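Local coordinates for phosphatidylethanolamine-binding protein, putative (PDB 2R77), which probably binds phosphatidylethanolamine or related phospholipids and may regulate protein kinase activity, at residues S184-N187 / I188-N192; S137-K140 / G141-L144. One frame throughout, in Å; residues are numbered along the deposited sequence.

Interaction 1: residues S184-N187 / I188-N192; sequences SVHN and IAQIN
His186 and Gln190, one helical turn apart, meet because their first torsions send them to a common side: the imidazole of His186 swings opposite its own backbone N (chi1 168°), while CG of Gln190 turns away from its carbonyl carbon (chi1 -67°). That places Gln190 CG over one face of the imidazole, 4.2 Å above the ring plane and shifted toward the rim, with the terminal amide inclined to the ring. On the next position round, the Asn187 and Gln190 side chains run alongside each other, their amides nearly coplanar. Underneath, the backbone repeats regularly, from Ile188 N to Ser184 O at 2.7 Å through to Ile191 N and Asn187 O at 2.9 Å.

Both ends are held by side chains. Ser184 OG accepts from Asn187 N at 3.1 Å, using one of the amides the first turn cannot satisfy. At the far end Ile188 O takes two donors from opposite faces of its plane, Asn192 N at 3.0 Å and Asn192 ND2 at 2.8 Å; Asn192 ND2 also bonds Thr163 O. Val185 and Ile188 turn to the protein interior, touching Phe89, Val91 and Ile107 of strands 84-95 and 104-114. This is a short serine-N-capped helix whose Val185 and Ile188 side is laid against a beta-sheet.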
loop_
_atom_site.group_PDB
_atom_site.type_symbol
_atom_site.label_atom_id
_atom_site.label_comp_id
_atom_site.label_asym_id
_atom_site.label_seq_id
_atom_site.Cartn_x
_atom_site.Cartn_y
_atom_site.Cartn_z
ATOM N N SER A 184 4.534 0.034 11.615
ATOM C CA SER A 184 3.512 0.425 10.643
ATOM C C SER A 184 4.162 1.170 9.471
ATOM O O SER A 184 5.217 1.766 9.640
ATOM C CB SER A 184 2.513 1.368 11.301
ATOM O OG SER A 184 3.174 2.582 11.655
ATOM N N VAL A 185 3.514 1.182 8.306
ATOM C CA VAL A 185 4.057 1.965 7.196
ATOM C C VAL A 185 4.284 3.442 7.577
ATOM O O VAL A 185 5.306 4.025 7.187
ATOM C CB VAL A 185 3.225 1.838 5.886
ATOM C CG1 VAL A 185 3.832 2.727 4.786
ATOM C CG2 VAL A 185 3.190 0.399 5.436
ATOM N N HIS A 186 3.359 4.035 8.345
ATOM C CA HIS A 186 3.587 5.386 8.877
ATOM C C HIS A 186 4.963 5.470 9.548
ATOM O O HIS A 186 5.768 6.360 9.240
ATOM C CB HIS A 186 2.500 5.747 9.877
ATOM C CG HIS A 186 2.804 6.982 10.661
ATOM N ND1 HIS A 186 2.593 8.250 10.162
ATOM C CD2 HIS A 186 3.278 7.143 11.917
ATOM C CE1 HIS A 186 2.940 9.141 11.077
ATOM N NE2 HIS A 186 3.369 8.495 12.145
ATOM N N ASN A 187 5.238 4.524 10.442
ATOM C CA ASN A 187 6.532 4.481 11.146
ATOM C C ASN A 187 7.752 4.107 10.301
ATOM O O ASN A 187 8.846 4.695 10.456
ATOM C CB ASN A 187 6.430 3.628 12.394
ATOM C CG ASN A 187 5.704 4.350 13.520
ATOM O OD1 ASN A 187 5.740 5.594 13.617
ATOM N ND2 ASN A 187 5.067 3.583 14.383
ATOM N N ILE A 188 7.573 3.161 9.386
ATOM C CA ILE A 188 8.606 2.899 8.374
ATOM C C ILE A 188 8.966 4.174 7.606
ATOM O O ILE A 188 10.160 4.459 7.404
ATOM C CB ILE A 188 8.193 1.789 7.399
ATOM C CG1 ILE A 188 7.991 0.485 8.158
ATOM C CG2 ILE A 188 9.239 1.620 6.266
ATOM C CD1 ILE A 188 7.326 -0.600 7.279
ATOM N N ALA A 189 7.953 4.950 7.191
ATOM C CA ALA A 189 8.206 6.205 6.472
ATOM C C ALA A 189 8.986 7.190 7.357
ATOM O O ALA A 189 9.901 7.880 6.868
ATOM C CB ALA A 189 6.936 6.816 5.999
ATOM N N GLN A 190 8.643 7.257 8.647
ATOM C CA GLN A 190 9.367 8.169 9.535
ATOM C C GLN A 190 10.822 7.754 9.687
ATOM O O GLN A 190 11.737 8.595 9.555
ATOM C CB GLN A 190 8.717 8.249 10.904
ATOM C CG GLN A 190 7.364 8.890 10.932
ATOM C CD GLN A 190 7.050 9.293 12.336
ATOM O OE1 GLN A 190 6.471 8.510 13.087
ATOM N NE2 GLN A 190 7.499 10.492 12.736
ATOM N N ILE A 191 11.036 6.468 9.927
ATOM C CA ILE A 191 12.374 5.912 10.155
ATOM C C ILE A 191 13.283 6.182 8.964
ATOM O O ILE A 191 14.468 6.537 9.119
ATOM C CB ILE A 191 12.278 4.398 10.431
ATOM C CG1 ILE A 191 11.571 4.154 11.771
ATOM C CG2 ILE A 191 13.650 3.744 10.431
ATOM C CD1 ILE A 191 11.214 2.684 12.014
ATOM N N ASN A 192 12.714 6.032 7.777
ATOM C CA ASN A 192 13.461 6.197 6.535
ATOM C C ASN A 192 13.411 7.616 5.940
ATOM O O ASN A 192 13.880 7.830 4.819
ATOM C CB ASN A 192 13.015 5.128 5.502
ATOM C CG ASN A 192 13.372 3.705 5.936
ATOM O OD1 ASN A 192 14.493 3.226 5.718
ATOM N ND2 ASN A 192 12.416 3.023 6.560
#

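Interaction 2: residues S137-K140 / G141-L144; sequences SIKK and GTGL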
loop_
_atom_site.group_PDB
_atom_site.type_symbol
_atom_site.label_atom_id
_atom_site.label_comp_id
_atom_site.label_asym_id
_atom_site.label_seq_id
_atom_site.Cartn_x
_atom_site.Cartn_y
_atom_site.Cartn_z
ATOM N N SER A 137 -5.094 -12.817 0.540
ATOM C CA SER A 137 -5.109 -14.000 1.432
ATOM C C SER A 137 -5.925 -13.765 2.720
ATOM O O SER A 137 -5.465 -14.030 3.834
ATOM C CB SER A 137 -3.664 -14.433 1.773
ATOM O OG SER A 137 -2.872 -14.506 0.593
ATOM N N ILE A 138 -7.147 -13.291 2.541
ATOM C CA ILE A 138 -7.979 -12.841 3.641
ATOM C C ILE A 138 -8.775 -14.006 4.227
ATOM O O ILE A 138 -9.406 -14.757 3.490
ATOM C CB ILE A 138 -8.905 -11.688 3.155
ATOM C CG1 ILE A 138 -8.082 -10.429 2.825
ATOM C CG2 ILE A 138 -10.009 -11.365 4.199
ATOM C CD1 ILE A 138 -8.898 -9.328 2.138
ATOM N N LYS A 139 -8.748 -14.143 5.559
ATOM C CA LYS A 139 -9.504 -15.202 6.225
ATOM C C LYS A 139 -10.990 -14.851 6.182
ATOM O O LYS A 139 -11.424 -13.754 6.574
ATOM C CB LYS A 139 -9.027 -15.389 7.666
ATOM C CG LYS A 139 -9.826 -16.463 8.431
ATOM C CD LYS A 139 -9.162 -16.737 9.791
ATOM C CE LYS A 139 -10.073 -17.564 10.688
ATOM N NZ LYS A 139 -10.407 -18.873 10.060
ATOM N N LYS A 140 -11.797 -15.787 5.687
ATOM C CA LYS A 140 -13.241 -15.566 5.662
ATOM C C LYS A 140 -13.821 -15.193 7.050
ATOM O O LYS A 140 -13.397 -15.701 8.089
ATOM C CB LYS A 140 -13.979 -16.779 5.067
ATOM C CG LYS A 140 -13.746 -16.976 3.530
ATOM C CD LYS A 140 -14.581 -18.124 2.911
ATOM C CE LYS A 140 -14.192 -19.528 3.437
ATOM N NZ LYS A 140 -12.750 -19.959 3.305
ATOM N N GLY A 141 -14.759 -14.260 7.046
ATOM C CA GLY A 141 -15.466 -13.853 8.280
ATOM C C GLY A 141 -14.643 -12.951 9.183
ATOM O O GLY A 141 -14.803 -12.971 10.413
ATOM N N THR A 142 -13.743 -12.158 8.579
ATOM C CA THR A 142 -12.924 -11.199 9.332
ATOM C C THR A 142 -13.129 -9.755 8.824
ATOM O O THR A 142 -12.205 -8.913 8.889
ATOM C CB THR A 142 -11.401 -11.601 9.348
ATOM O OG1 THR A 142 -10.879 -11.561 8.009
ATOM C CG2 THR A 142 -11.202 -13.031 9.975
ATOM N N GLY A 143 -14.343 -9.485 8.333
ATOM C CA GLY A 143 -14.753 -8.159 7.899
ATOM C C GLY A 143 -14.098 -7.713 6.596
ATOM O O GLY A 143 -13.405 -8.490 5.926
ATOM N N LEU A 144 -14.343 -6.449 6.245
ATOM C CA LEU A 144 -13.806 -5.833 5.034
ATOM C C LEU A 144 -12.406 -5.253 5.315
ATOM O O LEU A 144 -12.248 -4.229 6.010
ATOM C CB LEU A 144 -14.745 -4.717 4.576
ATOM C CG LEU A 144 -16.050 -5.214 3.949
ATOM C CD1 LEU A 144 -17.088 -4.091 3.937
ATOM C CD2 LEU A 144 -15.894 -5.824 2.529
#
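Thr142 folds back onto Lys139, and the tight part of the contact is its hydroxyl: OG1 donates to Lys139 O at 2.7 Å, lying in the carbonyl plane with a C=O...donor angle of 145°. A chi1 of 64° sets OG1 between the backbone N and the carbonyl carbon of Thr142, the branch that faces back across the turn. The methyl CG2 stands anti to the carbonyl carbon, beside the backbone N, resting 3.5 Å from Lys139 O and 4.0 Å from Lys139 CB, and the two side chains cross at about a right angle. Ile138 CG2 also approaches the hydroxyl, 3.9 Å from Thr142 OG1, the two side chains crossing at a slant, and the isoleucine side chain also touches His145 and Ile204.

The outer side is much looser. Lys140 and Gly141 form the corner of a type II beta-turn, in which Gly141 takes the positive phi (77°) that glycine accommodates easily. The corner is exposed; the Lys140 side chain meets the other half of the loop through little more than CB, and beyond its first carbons the Lys139 chain leads away from Thr142.

The hydroxyl has a second partner, His145 NE2. With its proton committed to Lys139 O, Thr142 OG1 is left to accept from that nitrogen, which would then carry hydrogen. One hydroxyl of a buried threonine thus ties the turn to the imidazole, and the chain of hydrogen bonds from Lys139 O through Thr142 OG1 to His145 NE2 probably fixes how the histidine ring is rotated.

Interaction 1 and interaction 2 are separate sites, their centres 26 Å apart and their nearest atoms about 16 Å apart, with no touch. What joins them is the five-stranded antiparallel sheet: the loop holding 137-144 leaves strand 128-131 at one edge and runs into strand 148-155, whereas helix 185-191 lies on strands 84-95 and 104-114 and precedes the other edge strand, 196-201. Interaction 2 runs straight into His145, within the Gly-x-His-Arg motif of the family; in relatives the equivalent histidine lines the anion-binding pocket, so 137-144 probably lies beside the ligand site here too. Interaction 1 instead covers part of the sheet.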